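Local coordinates for probable LRR receptor-like serine/threonine-protein kinase At4g26540 (Arabidopsis thaliana, PDB 5HZ0), which acts in the plasma membrane as a receptor kinase for RGF peptide hormones that maintain the root stem cell niche, its extracellular leucine-rich repeats binding the peptide, at residues 135-140 with 159-164; 176-181 with 200-205; 183-188 with 207-212. The protein carries 5 engineered substitutions. All blocks are in the same frame, centred on the assembly; numbering follows the deposited sequence.

Interaction 1. Residues 135-140 with 159-164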
loop_
_atom_site.group_PDB
_atom_site.type_symbol
_atom_site.label_atom_id
_atom_site.label_comp_id
_atom_site.label_asym_id
_atom_site.label_seq_id
_atom_site.Cartn_x
_atom_site.Cartn_y
_atom_site.Cartn_z
ATOM N N LEU A 135 26.377 27.870 -10.149
ATOM C CA LEU A 135 25.105 27.181 -9.987
ATOM C C LEU A 135 25.100 26.399 -8.680
ATOM O O LEU A 135 26.041 25.682 -8.361
ATOM C CB LEU A 135 24.814 26.259 -11.164
ATOM C CG LEU A 135 23.378 25.736 -11.222
ATOM C CD1 LEU A 135 22.418 26.932 -11.287
ATOM C CD2 LEU A 135 23.196 24.801 -12.416
ATOM N N GLN A 136 24.027 26.565 -7.929
ATOM C CA GLN A 136 23.877 25.961 -6.608
ATOM C C GLN A 136 22.706 24.981 -6.605
ATOM O O GLN A 136 22.836 23.846 -6.176
ATOM C CB GLN A 136 23.743 27.034 -5.527
ATOM C CG GLN A 136 25.066 27.732 -5.199
ATOM C CD GLN A 136 24.917 28.866 -4.163
ATOM O OE1 GLN A 136 24.120 28.772 -3.234
ATOM N NE2 GLN A 136 25.690 29.931 -4.331
ATOM N N VAL A 137 21.543 25.480 -7.003
ATOM C CA VAL A 137 20.339 24.681 -7.115
ATOM C C VAL A 137 19.881 24.566 -8.572
ATOM O O VAL A 137 19.624 25.568 -9.238
ATOM C CB VAL A 137 19.188 25.308 -6.286
ATOM C CG1 VAL A 137 17.891 24.582 -6.549
ATOM C CG2 VAL A 137 19.519 25.296 -4.789
ATOM N N LEU A 138 19.806 23.334 -9.070
ATOM C CA LEU A 138 19.152 23.058 -10.330
ATOM C C LEU A 138 18.084 22.031 -10.035
ATOM O O LEU A 138 18.390 20.918 -9.616
ATOM C CB LEU A 138 20.144 22.537 -11.384
ATOM C CG LEU A 138 19.674 21.558 -12.492
ATOM C CD1 LEU A 138 18.547 22.095 -13.365
ATOM C CD2 LEU A 138 20.838 21.158 -13.349
ATOM N N ARG A 139 16.825 22.414 -10.211
ATOM C CA ARG A 139 15.741 21.459 -10.074
ATOM C C ARG A 139 14.867 21.519 -11.305
ATOM O O ARG A 139 14.144 22.503 -11.517
ATOM C CB ARG A 139 14.914 21.802 -8.847
ATOM C CG ARG A 139 15.738 22.017 -7.588
ATOM C CD ARG A 139 14.857 22.465 -6.447
ATOM N NE ARG A 139 13.766 21.524 -6.255
ATOM C CZ ARG A 139 12.634 21.809 -5.627
ATOM N NH1 ARG A 139 11.691 20.886 -5.527
ATOM N NH2 ARG A 139 12.436 23.012 -5.114
ATOM N N ALA A 140 15.004 20.471 -12.124
ATOM C CA ALA A 140 14.246 20.230 -13.372
ATOM C C ALA A 140 13.208 19.095 -13.356
ATOM O O ALA A 140 12.682 18.732 -14.404
ATOM C CB ALA A 140 15.187 20.078 -14.545
ATOM N N ASN A 159 29.740 24.421 -7.378
ATOM C CA ASN A 159 28.962 24.913 -6.248
ATOM C C ASN A 159 27.611 24.262 -5.981
ATOM O O ASN A 159 26.895 24.702 -5.102
ATOM C CB ASN A 159 28.764 26.419 -6.391
ATOM C CG ASN A 159 30.057 27.187 -6.238
ATOM O OD1 ASN A 159 31.083 26.632 -5.855
ATOM N ND2 ASN A 159 30.009 28.473 -6.518
ATOM N N LEU A 160 27.241 23.244 -6.750
ATOM C CA LEU A 160 25.933 22.624 -6.586
ATOM C C LEU A 160 25.765 22.068 -5.185
ATOM O O LEU A 160 26.648 21.401 -4.660
ATOM C CB LEU A 160 25.727 21.487 -7.574
ATOM C CG LEU A 160 25.054 21.723 -8.917
ATOM C CD1 LEU A 160 25.201 20.442 -9.714
ATOM C CD2 LEU A 160 23.595 22.079 -8.749
ATOM N N VAL A 161 24.603 22.345 -4.610
ATOM C CA VAL A 161 24.168 21.813 -3.327
ATOM C C VAL A 161 22.986 20.881 -3.566
ATOM O O VAL A 161 22.859 19.851 -2.908
ATOM C CB VAL A 161 23.911 22.909 -2.227
ATOM C CG1 VAL A 161 25.102 23.850 -2.171
ATOM C CG2 VAL A 161 22.621 23.681 -2.466
ATOM N N MET A 162 22.052 21.357 -4.383
ATOM C CA MET A 162 20.788 20.695 -4.643
ATOM C C MET A 162 20.633 20.361 -6.141
ATOM O O MET A 162 20.736 21.232 -7.002
ATOM C CB MET A 162 19.653 21.609 -4.147
ATOM C CG MET A 162 18.246 21.151 -4.467
ATOM S SD MET A 162 17.960 19.413 -4.100
ATOM C CE MET A 162 16.661 19.063 -5.280
ATOM N N LEU A 163 20.426 19.087 -6.449
ATOM C CA LEU A 163 20.187 18.662 -7.828
ATOM C C LEU A 163 18.999 17.720 -7.906
ATOM O O LEU A 163 19.051 16.612 -7.392
ATOM C CB LEU A 163 21.414 17.962 -8.410
ATOM C CG LEU A 163 21.204 17.386 -9.824
ATOM C CD1 LEU A 163 21.107 18.504 -10.859
ATOM C CD2 LEU A 163 22.280 16.368 -10.228
ATOM N N GLY A 164 17.933 18.118 -8.580
ATOM C CA GLY A 164 16.902 17.142 -8.722
ATOM C C GLY A 164 16.226 17.198 -10.058
ATOM O O GLY A 164 15.849 18.222 -10.626
#
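The carbonyl oxygen of Q136 takes two backbone N-H groups at once, V161 N at 2.8 Å and M162 N at 3.2 Å; the first lies in the carbonyl plane on a lone pair, the second is tilted from that plane. This shared acceptor opens the parallel pairing of strands 137-139 and 162-164, adjacent rungs of the leucine-rich repeat solenoid in the receptor's extracellular domain. L138 N to M162 O, G164 N to L138 O and A140 N to G164 O continue the pairing.

L138 and L163 point the same way into the hydrophobic core, side by side, with L138 CD2 3.6 Å from L163 CD1. L160 adds CD2, which lies 4.4 Å from both L138 CB and L135 CG. V137, R139 and M162 share the other face, where R139 and M162, both peptide-recognition residues, meet the hormone: R139 NE hydrogen-bonds a modified side chain of the bound peptide, M162 packs on one, and the guanidinium also makes a cation-pi contact with F117. M162 CG stands anti to the backbone N (chi1 174°), bringing it 4.0 Å from V137 CG1, and at the chain's end M162 CE touches R139 CG at 3.9 Å.

Interaction 2. Residues 176-181 with 200-205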
loop_
_atom_site.group_PDB
_atom_site.type_symbol
_atom_site.label_atom_id
_atom_site.label_comp_id
_atom_site.label_asym_id
_atom_site.label_seq_id
_atom_site.Cartn_x
_atom_site.Cartn_y
_atom_site.Cartn_z
ATOM N N ALA A 176 30.481 9.310 -13.686
ATOM C CA ALA A 176 31.492 9.315 -12.638
ATOM C C ALA A 176 31.821 10.765 -12.255
ATOM O O ALA A 176 32.304 11.053 -11.150
ATOM C CB ALA A 176 32.732 8.567 -13.114
ATOM N N SER A 177 31.493 11.666 -13.178
ATOM C CA SER A 177 31.567 13.110 -12.994
ATOM C C SER A 177 30.954 13.559 -11.677
ATOM O O SER A 177 31.393 14.533 -11.084
ATOM C CB SER A 177 30.738 13.768 -14.091
ATOM O OG SER A 177 31.542 14.198 -15.157
ATOM N N ILE A 178 29.908 12.862 -11.250
ATOM C CA ILE A 178 29.175 13.230 -10.056
ATOM C C ILE A 178 30.093 13.342 -8.843
ATOM O O ILE A 178 29.852 14.177 -7.981
ATOM C CB ILE A 178 27.966 12.287 -9.800
ATOM C CG1 ILE A 178 26.756 13.110 -9.373
ATOM C CG2 ILE A 178 28.289 11.181 -8.793
ATOM C CD1 ILE A 178 26.278 14.043 -10.450
ATOM N N GLY A 179 31.171 12.555 -8.809
ATOM C CA GLY A 179 32.114 12.621 -7.701
ATOM C C GLY A 179 32.894 13.938 -7.548
ATOM O O GLY A 179 33.597 14.160 -6.545
ATOM N N ASN A 180 32.796 14.802 -8.552
ATOM C CA ASN A 180 33.442 16.103 -8.502
ATOM C C ASN A 180 32.600 17.125 -7.728
ATOM O O ASN A 180 33.051 18.231 -7.457
ATOM C CB ASN A 180 33.725 16.622 -9.916
ATOM C CG ASN A 180 35.068 16.161 -10.445
ATOM O OD1 ASN A 180 35.153 15.531 -11.504
ATOM N ND2 ASN A 180 36.131 16.471 -9.705
ATOM N N LEU A 181 31.376 16.757 -7.366
ATOM C CA LEU A 181 30.523 17.735 -6.742
ATOM C C LEU A 181 30.766 17.600 -5.263
ATOM O O LEU A 181 30.164 16.769 -4.590
ATOM C CB LEU A 181 29.064 17.415 -7.065
ATOM C CG LEU A 181 28.730 17.563 -8.542
ATOM C CD1 LEU A 181 27.256 17.299 -8.811
ATOM C CD2 LEU A 181 29.129 18.944 -9.008
ATOM N N ASP A 200 30.907 4.394 -8.142
ATOM C CA ASP A 200 31.702 4.479 -6.928
ATOM C C ASP A 200 32.169 5.896 -6.620
ATOM O O ASP A 200 32.275 6.283 -5.445
ATOM C CB ASP A 200 32.888 3.525 -6.997
ATOM C CG ASP A 200 32.462 2.083 -6.900
ATOM O OD1 ASP A 200 32.097 1.507 -7.940
ATOM O OD2 ASP A 200 32.466 1.534 -5.778
ATOM N N GLU A 201 32.402 6.676 -7.669
ATOM C CA GLU A 201 32.836 8.063 -7.507
ATOM C C GLU A 201 31.898 8.895 -6.640
ATOM O O GLU A 201 32.284 9.955 -6.182
ATOM C CB GLU A 201 33.017 8.748 -8.865
ATOM C CG GLU A 201 34.162 8.183 -9.698
ATOM C CD GLU A 201 33.841 6.840 -10.329
ATOM O OE1 GLU A 201 32.647 6.457 -10.378
ATOM O OE2 GLU A 201 34.796 6.168 -10.772
ATOM N N ILE A 202 30.670 8.431 -6.415
ATOM C CA ILE A 202 29.734 9.169 -5.568
ATOM C C ILE A 202 30.239 9.270 -4.127
ATOM O O ILE A 202 29.793 10.128 -3.354
ATOM C CB ILE A 202 28.304 8.570 -5.578
ATOM C CG1 ILE A 202 27.273 9.695 -5.429
ATOM C CG2 ILE A 202 28.129 7.547 -4.462
ATOM C CD1 ILE A 202 25.866 9.240 -5.254
ATOM N N GLY A 203 31.176 8.395 -3.777
ATOM C CA GLY A 203 31.812 8.437 -2.481
ATOM C C GLY A 203 32.737 9.635 -2.304
ATOM O O GLY A 203 33.222 9.876 -1.199
ATOM N N TYR A 204 32.990 10.363 -3.392
ATOM C CA TYR A 204 33.826 11.565 -3.367
ATOM C C TYR A 204 33.017 12.812 -3.017
ATOM O O TYR A 204 33.584 13.889 -2.849
ATOM C CB TYR A 204 34.520 11.794 -4.725
ATOM C CG TYR A 204 35.714 10.897 -4.996
ATOM C CD1 TYR A 204 36.740 10.775 -4.073
ATOM C CD2 TYR A 204 35.804 10.155 -6.183
ATOM C CE1 TYR A 204 37.821 9.957 -4.316
ATOM C CE2 TYR A 204 36.888 9.330 -6.434
ATOM C CZ TYR A 204 37.892 9.235 -5.496
ATOM O OH TYR A 204 38.976 8.418 -5.722
ATOM N N CYS A 205 31.698 12.679 -2.899
ATOM C CA CYS A 205 30.884 13.857 -2.657
ATOM C C CYS A 205 30.759 13.959 -1.165
ATOM O O CYS A 205 29.875 13.334 -0.577
ATOM C CB CYS A 205 29.487 13.625 -3.254
ATOM S SG CYS A 205 29.444 13.284 -5.080
#
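Residues 176-180 and 200-204 each form a short 3-10 turn on the convex side of the leucine-rich repeat solenoid, one from each of two successive repeats. Bonds such as G179 N to A176 O and Y204 N to E201 O coil each turn internally, and no hydrogen bond joins the two. They come closest where G179 faces E201, the CA atoms of G179 and E201 being 4.6 Å apart. G179, with no side chain, puts its CA directly against E201 O.

Side chains carry the rest. E201 bends at chi2 (75°), which turns CD back over A176; its carboxylate meets the methyl group, with OE1 3.5 Å from A176 CB, while E201 CB rests on A176 O. Y204 touches G179 O with its CB, and its ring then leads away from the neighbouring turn; G179 O is also hydrogen-bonded by K182 NZ. On the inward side I178 and I202 run alongside each other in the same direction, I178 CG2 meeting I202 CG1 at 3.8 Å. I178 continues the apolar row onto I154, and I202 onto I226. C205 SG lies against the carbonyl oxygens of I178 and L181 as a packing contact, and C205 CB is 3.5 Å from L181 O.

The chemistry is thus of two kinds: apolar I178-I202 packing inside, and CB or SG atoms set against carbonyl oxygens, with A176 CB under the E201 carboxylate. Each turn spends N-H groups on its own i to i+3 bonds, and what passes between the turns is packing.

Interaction 3. Residues 183-188 with 207-212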
loop_
_atom_site.group_PDB
_atom_site.type_symbol
_atom_site.label_atom_id
_atom_site.label_comp_id
_atom_site.label_asym_id
_atom_site.label_seq_id
_atom_site.Cartn_x
_atom_site.Cartn_y
_atom_site.Cartn_z
ATOM N N ARG A 183 30.375 19.879 -2.914
ATOM C CA ARG A 183 29.383 20.537 -2.079
ATOM C C ARG A 183 27.955 20.047 -2.199
ATOM O O ARG A 183 27.095 20.581 -1.507
ATOM C CB ARG A 183 29.444 22.054 -2.284
ATOM C CG ARG A 183 30.868 22.582 -2.186
ATOM C CD ARG A 183 30.938 24.028 -2.555
ATOM N NE ARG A 183 31.510 24.811 -1.473
ATOM C CZ ARG A 183 31.757 26.113 -1.546
ATOM N NH1 ARG A 183 31.480 26.773 -2.661
ATOM N NH2 ARG A 183 32.280 26.747 -0.503
ATOM N N VAL A 184 27.667 19.093 -3.092
ATOM C CA VAL A 184 26.271 18.670 -3.257
ATOM C C VAL A 184 25.714 17.975 -2.003
ATOM O O VAL A 184 26.348 17.118 -1.402
ATOM C CB VAL A 184 25.998 17.843 -4.562
ATOM C CG1 VAL A 184 26.220 16.339 -4.345
ATOM C CG2 VAL A 184 24.587 18.087 -5.058
ATOM N N GLN A 185 24.515 18.380 -1.618
ATOM C CA GLN A 185 23.868 17.906 -0.401
ATOM C C GLN A 185 22.757 16.912 -0.702
ATOM O O GLN A 185 22.649 15.867 -0.063
ATOM C CB GLN A 185 23.391 19.068 0.484
ATOM C CG GLN A 185 24.537 19.781 1.211
ATOM C CD GLN A 185 24.066 20.926 2.104
ATOM O OE1 GLN A 185 22.941 20.921 2.603
ATOM N NE2 GLN A 185 24.927 21.919 2.290
ATOM N N THR A 186 21.849 17.320 -1.579
ATOM C CA THR A 186 20.769 16.457 -2.018
ATOM C C THR A 186 20.834 16.150 -3.516
ATOM O O THR A 186 20.820 17.056 -4.355
ATOM C CB THR A 186 19.411 17.079 -1.676
ATOM O OG1 THR A 186 19.298 17.205 -0.249
ATOM C CG2 THR A 186 18.279 16.204 -2.195
ATOM N N ILE A 187 20.916 14.864 -3.847
ATOM C CA ILE A 187 20.709 14.414 -5.213
ATOM C C ILE A 187 19.361 13.675 -5.299
ATOM O O ILE A 187 19.213 12.570 -4.764
ATOM C CB ILE A 187 21.855 13.477 -5.676
ATOM C CG1 ILE A 187 23.177 14.235 -5.733
ATOM C CG2 ILE A 187 21.543 12.860 -7.060
ATOM C CD1 ILE A 187 24.353 13.383 -6.155
ATOM N N ALA A 188 18.368 14.287 -5.942
ATOM C CA ALA A 188 17.078 13.612 -6.076
ATOM C C ALA A 188 16.744 13.291 -7.529
ATOM O O ALA A 188 16.247 14.138 -8.290
ATOM C CB ALA A 188 15.969 14.465 -5.462
ATOM N N GLU A 207 29.960 16.219 1.165
ATOM C CA GLU A 207 28.803 16.853 1.785
ATOM C C GLU A 207 27.464 16.160 1.532
ATOM O O GLU A 207 26.427 16.651 1.978
ATOM C CB GLU A 207 28.714 18.287 1.293
ATOM C CG GLU A 207 29.931 19.082 1.652
ATOM C CD GLU A 207 30.048 19.278 3.166
ATOM O OE1 GLU A 207 29.253 20.065 3.737
ATOM O OE2 GLU A 207 30.926 18.639 3.793
ATOM N N LEU A 208 27.459 15.051 0.787
ATOM C CA LEU A 208 26.194 14.384 0.495
ATOM C C LEU A 208 25.439 13.967 1.753
ATOM O O LEU A 208 25.975 13.307 2.634
ATOM C CB LEU A 208 26.382 13.185 -0.423
ATOM C CG LEU A 208 25.085 12.675 -1.050
ATOM C CD1 LEU A 208 24.479 13.793 -1.893
ATOM C CD2 LEU A 208 25.382 11.452 -1.878
ATOM N N GLN A 209 24.175 14.358 1.794
ATOM C CA GLN A 209 23.286 14.166 2.927
ATOM C C GLN A 209 22.171 13.217 2.545
ATOM O O GLN A 209 21.857 12.294 3.307
ATOM C CB GLN A 209 22.741 15.506 3.467
ATOM C CG GLN A 209 23.849 16.414 4.006
ATOM C CD GLN A 209 23.355 17.605 4.840
ATOM O OE1 GLN A 209 22.153 17.792 5.047
ATOM N NE2 GLN A 209 24.299 18.417 5.311
ATOM N N ASN A 210 21.499 13.536 1.433
ATOM C CA ASN A 210 20.329 12.789 0.967
ATOM C C ASN A 210 20.467 12.221 -0.455
ATOM O O ASN A 210 20.560 12.964 -1.434
ATOM C CB ASN A 210 19.066 13.669 1.039
ATOM C CG ASN A 210 18.957 14.435 2.345
ATOM O OD1 ASN A 210 18.770 13.846 3.404
ATOM N ND2 ASN A 210 19.086 15.756 2.271
ATOM N N LEU A 211 20.467 10.902 -0.569
ATOM C CA LEU A 211 20.551 10.261 -1.872
ATOM C C LEU A 211 19.216 9.566 -2.218
ATOM O O LEU A 211 18.838 8.597 -1.566
ATOM C CB LEU A 211 21.720 9.276 -1.879
ATOM C CG LEU A 211 21.976 8.522 -3.193
ATOM C CD1 LEU A 211 22.132 9.489 -4.337
ATOM C CD2 LEU A 211 23.211 7.636 -3.073
ATOM N N TYR A 212 18.467 10.108 -3.182
ATOM C CA TYR A 212 17.197 9.501 -3.577
ATOM C C TYR A 212 17.292 9.083 -5.025
ATOM O O TYR A 212 17.175 9.919 -5.925
ATOM C CB TYR A 212 16.029 10.495 -3.450
ATOM C CG TYR A 212 15.970 11.289 -2.140
ATOM C CD1 TYR A 212 16.418 10.742 -0.939
ATOM C CD2 TYR A 212 15.461 12.578 -2.116
ATOM C CE1 TYR A 212 16.366 11.458 0.231
ATOM C CE2 TYR A 212 15.406 13.306 -0.949
ATOM C CZ TYR A 212 15.856 12.740 0.219
ATOM O OH TYR A 212 15.806 13.466 1.372
#
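The amide groups of Q185 and Q209 lie alongside each other, pointing the same way with planes only 18° apart, and Q185 OE1 is 3.9 Å from Q209 NE2, a packing contact without a hydrogen bond. The Y212 ring is approached obliquely by I187 O, T186 CG2 and A188 CB, the last 3.9 Å from Y212 CD2. Q185 and Q209 lie just ahead of strands 186-188 and 210-212, parallel neighbours in the leucine-rich repeat solenoid; Y212 ends the second. Y212 is a peptide-recognition residue: it packs on an apolar side chain of the bound hormone, and its OH is hydrogen-bonded to S234 OG.

Q185 O receives both Q209 N and N210 N; the pairing runs on through I187 N to N210 O and Y212 N to I187 O. On the core side L208 CD1 lies 3.9 Å from V184 CG1 and 4.1 Å from I187 CG1, its side chain crossing that of I187 at about a right angle. L211 CD1 touches I187 CB.

T186 and N210 share the Y212 face. N210 OD1 is hydrogen-bonded to S234 OG. The other amide atom completes the link across the strands: N210 ND2 gives a nearly straight N-H bond (171°) to T186 OG1 at 2.9 Å, with the hydroxyl oxygen in the amide plane.

In the fold
Interactions 1 and 3 are successive steps along the inner, parallel-strand surface of the solenoid: strands 162-164 and 186-188 are neighbours, joined by probable hydrogen bonds from Q185 N to V161 O and from A188 N to L163 O. Interaction 2 lies across the core on the convex side, about 15 Å from interaction 1 and 11 Å from interaction 3, centre to centre. Hydrophobic residues bind the layers: I178 and I202 of interaction 2 pack on I187 and L211 of interaction 3, and L181 on L160 of interaction 1. Backbone hydrogen bonds hold both strand pairs, where R139 and M162 of interaction 1 and Y212 of interaction 3 meet the hormone, whereas the more buried turn pair relies on packing alone.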